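Local structure of probable tagatose 6-phosphate kinase (Sinorhizobium meliloti, 3TXV) at residues A[372-377]-A[405-410]; A[307-312]-A[384-389]; A[130-135]-A[153-158]. The protein probably acts on tagatose phosphates in carbohydrate metabolism, perhaps as a tagatose-6-phosphate kinase, and is related to the GatZ/KbaZ aldolase subunits. One frame throughout, in Å; residues are numbered along the deposited sequence.

Contact 1. Residues A[372-377]-A[405-410]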
# COMPACT_ATOMS: atom_id res chain seq x y z
N GLU A 372 -4.84 24.06 -7.58
CA GLU A 372 -5.13 25.02 -8.62
C GLU A 372 -6.05 24.34 -9.66
O GLU A 372 -7.04 24.93 -10.12
CB GLU A 372 -3.84 25.55 -9.25
CG GLU A 372 -4.02 26.78 -10.13
CD GLU A 372 -2.69 27.47 -10.49
OE1 GLU A 372 -1.82 26.85 -11.15
OE2 GLU A 372 -2.50 28.65 -10.13
N LEU A 373 -5.71 23.09 -9.99
CA LEU A 373 -6.34 22.35 -11.07
C LEU A 373 -7.69 21.85 -10.66
O LEU A 373 -8.62 21.91 -11.46
CB LEU A 373 -5.46 21.18 -11.49
CG LEU A 373 -6.05 20.03 -12.32
CD1 LEU A 373 -6.53 20.51 -13.68
CD2 LEU A 373 -5.04 18.90 -12.47
N MSE A 374 -7.80 21.33 -9.44
CA MSE A 374 -9.08 20.84 -8.93
C MSE A 374 -10.12 21.94 -8.80
O MSE A 374 -11.32 21.69 -9.00
CB MSE A 374 -8.92 20.13 -7.58
CG MSE A 374 -8.24 18.79 -7.70
SE MSE A 374 -9.08 17.75 -9.11
CE MSE A 374 -10.32 16.84 -7.98
N SER A 375 -9.66 23.15 -8.47
CA SER A 375 -10.56 24.23 -8.15
C SER A 375 -10.88 24.99 -9.43
O SER A 375 -11.93 25.64 -9.55
CB SER A 375 -9.93 25.14 -7.09
OG SER A 375 -9.10 26.12 -7.68
N LEU A 376 -9.99 24.91 -10.40
CA LEU A 376 -10.27 25.47 -11.70
C LEU A 376 -11.32 24.62 -12.43
O LEU A 376 -11.94 25.12 -13.38
CB LEU A 376 -9.00 25.54 -12.51
CG LEU A 376 -9.12 25.91 -13.97
CD1 LEU A 376 -9.60 27.33 -14.00
CD2 LEU A 376 -7.77 25.78 -14.62
N LEU A 377 -11.54 23.38 -11.99
CA LEU A 377 -12.59 22.55 -12.60
C LEU A 377 -13.83 22.35 -11.72
O LEU A 377 -14.76 21.63 -12.09
CB LEU A 377 -12.01 21.21 -13.09
CG LEU A 377 -10.91 21.26 -14.17
CD1 LEU A 377 -10.27 19.90 -14.36
CD2 LEU A 377 -11.40 21.78 -15.50
N PRO A 405 -19.67 13.61 -14.41
CA PRO A 405 -18.59 14.20 -15.16
C PRO A 405 -18.05 15.44 -14.56
O PRO A 405 -18.04 16.43 -15.21
CB PRO A 405 -19.29 14.62 -16.42
CG PRO A 405 -20.64 14.59 -16.12
CD PRO A 405 -20.83 13.48 -15.26
N GLN A 406 -17.52 15.35 -13.35
CA GLN A 406 -16.89 16.46 -12.68
C GLN A 406 -15.55 15.94 -12.19
O GLN A 406 -15.38 14.77 -12.04
CB GLN A 406 -17.78 16.99 -11.58
CG GLN A 406 -19.17 17.28 -12.05
CD GLN A 406 -19.86 18.36 -11.27
OE1 GLN A 406 -19.98 18.29 -10.06
NE2 GLN A 406 -20.36 19.35 -11.96
N ALA A 407 -14.58 16.80 -11.99
CA ALA A 407 -13.21 16.36 -11.79
C ALA A 407 -12.89 15.44 -10.62
O ALA A 407 -12.19 14.48 -10.78
CB ALA A 407 -12.31 17.56 -11.77
N LYS A 408 -13.41 15.70 -9.44
CA LYS A 408 -13.20 14.84 -8.26
C LYS A 408 -13.92 13.50 -8.40
O LYS A 408 -13.35 12.44 -8.09
CB LYS A 408 -13.64 15.58 -6.99
CG LYS A 408 -13.09 15.10 -5.66
CD LYS A 408 -14.18 14.39 -4.85
CE LYS A 408 -14.25 14.92 -3.39
NZ LYS A 408 -13.19 14.38 -2.49
N PRO A 409 -15.19 13.53 -8.87
CA PRO A 409 -15.78 12.23 -9.17
C PRO A 409 -14.99 11.45 -10.23
O PRO A 409 -14.92 10.23 -10.15
CB PRO A 409 -17.17 12.61 -9.69
CG PRO A 409 -17.53 13.80 -8.87
CD PRO A 409 -16.22 14.58 -8.76
N LEU A 410 -14.40 12.13 -11.20
CA LEU A 410 -13.62 11.42 -12.19
C LEU A 410 -12.30 10.88 -11.61
O LEU A 410 -11.81 9.81 -12.03
CB LEU A 410 -13.42 12.26 -13.45
CG LEU A 410 -14.70 12.51 -14.28
CD1 LEU A 410 -14.50 13.66 -15.24
CD2 LEU A 410 -15.17 11.25 -15.03
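The start of helix 407-424 packs against the end of helix 364-376 here, with Met374 in the last turn of the latter and Leu377 just beyond it on one side, and Ala407 and Lys408 on the other. Met374, present as selenomethionine, reaches across with its terminal methyl. Its first torsion sets CG beside the backbone N (chi1 -72°), and the chain then bends twice more, at chi2 and chi3, so that CE lies against the backbone and the base of the side chain of Lys408. Met374 CE lies 3.5 Å from Lys408 CA and 3.6 Å from Lys408 N, and the same methyl is 3.7 Å from Lys408 CB. Further back, the selenium passes alongside the neighbouring residue, with Met374 SE 4.2 Å from Ala407 CB.

The two helices belong to the all-helical C-terminal part of the chain, which follows the closed eight-stranded beta/alpha-barrel, and helix 290-310 offers both of them a common surface: Met374 also touches Leu300 there, and Ala407 touches Leu303. Gln406 occupies the N-cap position of helix 407-424, which makes Ala407 its first helical residue and places the methyl against the partner at the very start of the first turn. Next to the selenomethionine, Leu377 also meets that methyl: Leu377 CB is 3.9 Å from Ala407 CB, and its CD1 branch is 4.0 Å from the same Ala407 CB. The small alanine lets the backbones come close, with Leu377 CA and Ala407 CA 6.3 Å apart. Lys408 contributes only the root of its side chain to the packing. Its outer part bends away from helix 364-376, and NZ forms a salt bridge with Glu35 OE2 on the barrel helix 31-43.

Contact 2. Residues A[307-312]-A[384-389]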
# COMPACT_ATOMS: atom_id res chain seq x y z
N ALA A 307 -8.07 20.62 -18.65
CA ALA A 307 -7.99 21.98 -18.17
C ALA A 307 -7.11 22.84 -19.09
O ALA A 307 -7.34 24.03 -19.27
CB ALA A 307 -7.46 22.01 -16.72
N ALA A 308 -6.08 22.24 -19.66
CA ALA A 308 -5.13 23.04 -20.44
C ALA A 308 -5.76 23.41 -21.78
O ALA A 308 -5.37 24.41 -22.40
CB ALA A 308 -3.83 22.29 -20.62
N PHE A 309 -6.74 22.60 -22.18
CA PHE A 309 -7.48 22.79 -23.42
C PHE A 309 -8.62 23.77 -23.16
O PHE A 309 -8.64 24.83 -23.72
CB PHE A 309 -7.97 21.44 -23.99
CG PHE A 309 -8.94 21.58 -25.13
CD1 PHE A 309 -8.50 21.88 -26.42
CD2 PHE A 309 -10.32 21.44 -24.92
CE1 PHE A 309 -9.42 22.03 -27.48
CE2 PHE A 309 -11.24 21.59 -25.95
CZ PHE A 309 -10.80 21.89 -27.23
N LEU A 310 -9.55 23.43 -22.28
CA LEU A 310 -10.68 24.27 -22.01
C LEU A 310 -10.21 25.68 -21.67
O LEU A 310 -10.73 26.67 -22.22
CB LEU A 310 -11.41 23.74 -20.80
CG LEU A 310 -12.71 22.96 -20.86
CD1 LEU A 310 -13.24 22.70 -22.26
CD2 LEU A 310 -12.52 21.69 -20.09
N PHE A 311 -9.22 25.76 -20.78
CA PHE A 311 -8.83 27.04 -20.16
C PHE A 311 -7.38 27.39 -20.26
O PHE A 311 -6.78 27.67 -19.24
CB PHE A 311 -9.16 27.00 -18.67
CG PHE A 311 -10.54 26.61 -18.41
CD1 PHE A 311 -11.58 27.38 -18.92
CD2 PHE A 311 -10.82 25.47 -17.68
CE1 PHE A 311 -12.88 27.00 -18.70
CE2 PHE A 311 -12.14 25.08 -17.46
CZ PHE A 311 -13.18 25.84 -17.97
N PRO A 312 -6.84 27.46 -21.47
CA PRO A 312 -5.36 27.52 -21.56
C PRO A 312 -4.74 28.72 -20.85
O PRO A 312 -3.54 28.71 -20.59
CB PRO A 312 -5.09 27.62 -23.07
CG PRO A 312 -6.45 27.70 -23.75
CD PRO A 312 -7.52 27.85 -22.71
N GLU A 384 -18.61 14.79 -22.16
CA GLU A 384 -18.28 13.36 -22.32
C GLU A 384 -17.16 13.11 -23.34
O GLU A 384 -16.41 12.13 -23.25
CB GLU A 384 -19.47 12.58 -22.84
CG GLU A 384 -20.83 12.95 -22.31
CD GLU A 384 -21.93 12.00 -22.82
OE1 GLU A 384 -22.88 11.75 -22.03
OE2 GLU A 384 -21.83 11.51 -23.98
N THR A 385 -17.10 13.99 -24.33
CA THR A 385 -16.24 13.81 -25.46
C THR A 385 -14.80 14.08 -25.06
O THR A 385 -13.88 13.52 -25.68
CB THR A 385 -16.63 14.78 -26.57
OG1 THR A 385 -16.68 16.11 -26.05
CG2 THR A 385 -17.97 14.44 -27.12
N LEU A 386 -14.60 14.95 -24.07
CA LEU A 386 -13.25 15.17 -23.56
C LEU A 386 -12.87 14.02 -22.66
O LEU A 386 -11.72 13.59 -22.61
CB LEU A 386 -13.16 16.50 -22.80
CG LEU A 386 -12.86 17.71 -23.69
CD1 LEU A 386 -13.94 17.83 -24.72
CD2 LEU A 386 -12.86 18.96 -22.87
N ILE A 387 -13.88 13.53 -21.95
CA ILE A 387 -13.78 12.43 -21.03
C ILE A 387 -13.38 11.22 -21.87
O ILE A 387 -12.47 10.48 -21.50
CB ILE A 387 -15.09 12.25 -20.26
CG1 ILE A 387 -15.23 13.34 -19.20
CG2 ILE A 387 -15.14 10.93 -19.55
CD1 ILE A 387 -16.63 13.45 -18.46
N SER A 388 -14.01 11.04 -23.03
CA SER A 388 -13.71 9.90 -23.89
C SER A 388 -12.27 9.87 -24.39
O SER A 388 -11.68 8.80 -24.57
CB SER A 388 -14.66 9.86 -25.07
OG SER A 388 -14.34 8.77 -25.88
N GLN A 389 -11.71 11.04 -24.59
CA GLN A 389 -10.36 11.24 -25.10
C GLN A 389 -9.33 11.04 -24.01
O GLN A 389 -8.27 10.49 -24.25
CB GLN A 389 -10.22 12.67 -25.63
CG GLN A 389 -8.85 13.07 -26.04
CD GLN A 389 -8.39 12.33 -27.26
OE1 GLN A 389 -8.89 12.57 -28.36
NE2 GLN A 389 -7.42 11.43 -27.10
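Leu386 projects from helix 384-390 toward the last turn of helix 290-310 and meets two residues there, Phe309 and Leu310. Its CB already points toward the partner, yet Leu386 CB is still 5.9 Å from Leu310 CD2. With CG set beside the backbone N (chi1 -86°), the side chain continues outward; Leu386 CG comes to 4.7 Å from Phe309 CD2, still short of close packing. The fork at CG then divides the work unequally. The CD1 branch stays loosely placed near the phenyl ring, Leu386 CD1 being 4.8 Å from Phe309 CE2, whereas CD2 rests against both partner side chains and makes the close contacts. It sits against both methyls of the other leucine, Leu386 CD2 being 3.8 Å from Leu310 CD1 and 3.9 Å from Leu310 CD2.

The aromatic neighbour is reached by the same methyl, at 4.1 Å between Leu386 CD2 and Phe309 CD2. That approach to the ring is oblique, and the two side chains cross at about a right angle. Phe309 presents its ring because its CG is anti to the backbone N (chi1 169°), which swings the ring out toward helix 384-390. Leu310 is also engaged on its own side of the contact: its CB lies over the centre of the Phe311 ring, 3.5 Å above the plane.

The contact is apolar, small and at the surface, its centre about 31 Å from that of the chain. Helix 290-310 follows the final barrel strand 283-288 and packs beside helix 364-376 through Ala307 against Leu373; just past the helix end, Phe311 touches Leu376. On the other side, Ile387 of helix 384-390 packs against Val398 of helix 395-399.

Contact 3. Residues A[130-135]-A[153-158]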
# COMPACT_ATOMS: atom_id res chain seq x y z
N LEU A 130 5.10 -8.21 11.42
CA LEU A 130 6.34 -8.19 12.14
C LEU A 130 7.45 -8.71 11.25
O LEU A 130 7.63 -9.94 11.07
CB LEU A 130 6.24 -9.03 13.41
CG LEU A 130 5.24 -8.56 14.47
CD1 LEU A 130 5.13 -9.60 15.56
CD2 LEU A 130 5.62 -7.19 15.03
N ASP A 131 8.20 -7.77 10.69
CA ASP A 131 9.30 -8.11 9.82
C ASP A 131 10.59 -7.67 10.46
O ASP A 131 10.89 -6.48 10.47
CB ASP A 131 9.12 -7.43 8.47
CG ASP A 131 10.14 -7.90 7.45
OD1 ASP A 131 10.90 -8.87 7.76
OD2 ASP A 131 10.19 -7.30 6.34
N THR A 132 11.34 -8.64 10.97
CA THR A 132 12.57 -8.41 11.71
C THR A 132 13.78 -9.03 10.99
O THR A 132 14.81 -9.29 11.60
CB THR A 132 12.47 -9.08 13.06
OG1 THR A 132 11.69 -10.28 12.93
CG2 THR A 132 11.82 -8.17 14.07
N SER A 133 13.65 -9.26 9.70
CA SER A 133 14.57 -10.13 8.99
C SER A 133 15.83 -9.43 8.50
O SER A 133 16.81 -10.08 8.11
CB SER A 133 13.86 -10.80 7.82
OG SER A 133 13.25 -9.84 6.98
N MSE A 134 15.79 -8.10 8.51
CA MSE A 134 16.91 -7.31 8.00
C MSE A 134 18.00 -7.11 9.05
O MSE A 134 17.72 -6.97 10.22
CB MSE A 134 16.44 -5.99 7.39
CG MSE A 134 15.89 -4.96 8.36
SE MSE A 134 14.25 -5.48 9.29
CE MSE A 134 13.06 -5.60 7.77
N GLY A 135 19.24 -7.13 8.61
CA GLY A 135 20.35 -6.89 9.49
C GLY A 135 20.42 -5.45 9.89
O GLY A 135 19.96 -4.57 9.19
N ALA A 153 9.34 -12.12 17.95
CA ALA A 153 8.74 -12.45 19.23
C ALA A 153 8.86 -11.35 20.30
O ALA A 153 7.92 -11.13 21.06
CB ALA A 153 9.31 -13.73 19.78
N ARG A 154 9.99 -10.67 20.36
CA ARG A 154 10.07 -9.61 21.31
C ARG A 154 8.99 -8.61 20.99
O ARG A 154 8.29 -8.16 21.90
CB ARG A 154 11.44 -8.93 21.44
CG ARG A 154 11.41 -8.02 22.67
CD ARG A 154 12.66 -7.32 23.02
NE ARG A 154 13.41 -8.01 24.08
CZ ARG A 154 14.49 -7.51 24.69
NH1 ARG A 154 14.95 -6.30 24.38
NH2 ARG A 154 15.10 -8.23 25.62
N LEU A 155 8.83 -8.25 19.72
CA LEU A 155 7.87 -7.20 19.37
C LEU A 155 6.42 -7.66 19.63
O LEU A 155 5.58 -6.87 20.07
CB LEU A 155 8.06 -6.74 17.95
CG LEU A 155 9.29 -5.87 17.78
CD1 LEU A 155 9.60 -5.63 16.31
CD2 LEU A 155 9.13 -4.55 18.51
N ALA A 156 6.15 -8.93 19.40
CA ALA A 156 4.89 -9.52 19.75
C ALA A 156 4.57 -9.28 21.24
O ALA A 156 3.46 -8.87 21.60
CB ALA A 156 4.94 -10.97 19.45
N ALA A 157 5.55 -9.51 22.10
CA ALA A 157 5.36 -9.48 23.54
C ALA A 157 5.36 -8.09 24.10
O ALA A 157 5.00 -7.89 25.25
CB ALA A 157 6.43 -10.28 24.22
N VAL A 158 5.78 -7.12 23.30
CA VAL A 158 5.74 -5.73 23.75
C VAL A 158 4.39 -5.26 23.30
O VAL A 158 3.77 -4.41 23.96
CB VAL A 158 6.87 -4.90 23.14
CG1 VAL A 158 6.70 -3.43 23.48
CG2 VAL A 158 8.22 -5.40 23.66
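Leu130 and Leu155 form the dense part of the contact, a buried seam between the end of the fourth barrel strand, 127-130, and the helix that follows it, 145-161. Leu130 straddles the helix surface with its two methyls: Leu130 CD2 rests 3.8 Å from Leu155 CB, while the other branch turns to the next residue, Leu130 CD1 lying 4.0 Å from Ala156 N and 4.1 Å from Ala156 CB. Its CG is anti to the carbonyl carbon (chi1 -63°), a setting that sends the fork outward from the barrel wall into the helix layer. Thr132 extends the seam by one methyl, with Thr132 CG2 4.0 Å from Leu155 CD1; the two side chains slide past one another in opposite directions. Helix 106-121 adds Ala113 and Ile117 beside Leu155.

Away from this seam the contact loosens. Ser133, Met134 and Gly135 lead off along the loop, partly exposed and making no approach to the helix segment. All four touching residues, Leu130, Thr132, Leu155 and Ala156, are buried in this beta/alpha unit of the barrel; the solvent side is represented by exposed Arg154, in a salt bridge with Glu114 OE1.

Polar groups are settled elsewhere. Asp131, whose CB points away from the helix, accepts Ser133 OG at 2.7 Å through the syn lone pair of OD1. Its OD2 is hydrogen-bonded to Thr177 OG1 and His95 ND1, and Thr132 OG1 to Thr148 O, which leaves the threonine methyl for Leu155. Hydrocarbon contacts thus join strand to helix, while hydrogen bonds probably steady the loop after the strand.

How the contacts relate
From the N terminus, contact 3 comes first: it closes the short connection between strand 127-130 and helix 145-161, a local strand-to-helix step of the barrel wall. The other two lie on the opposite side of the chain's centre, with the centre of contact 3 about 44 Å from that of contact 1 and 51 Å from that of contact 2. There the order along the chain is 307-312, 372-377, 384-389, 405-410, so contacts 2 and 1 cross rather than nest, and each loop holds one segment of the other contact. They also touch, Leu373 against Ala307 and Pro405 against Ile387. Together they tie the end of helix 290-310, which leaves the barrel, to the three helices 364-376, 384-390 and 407-424.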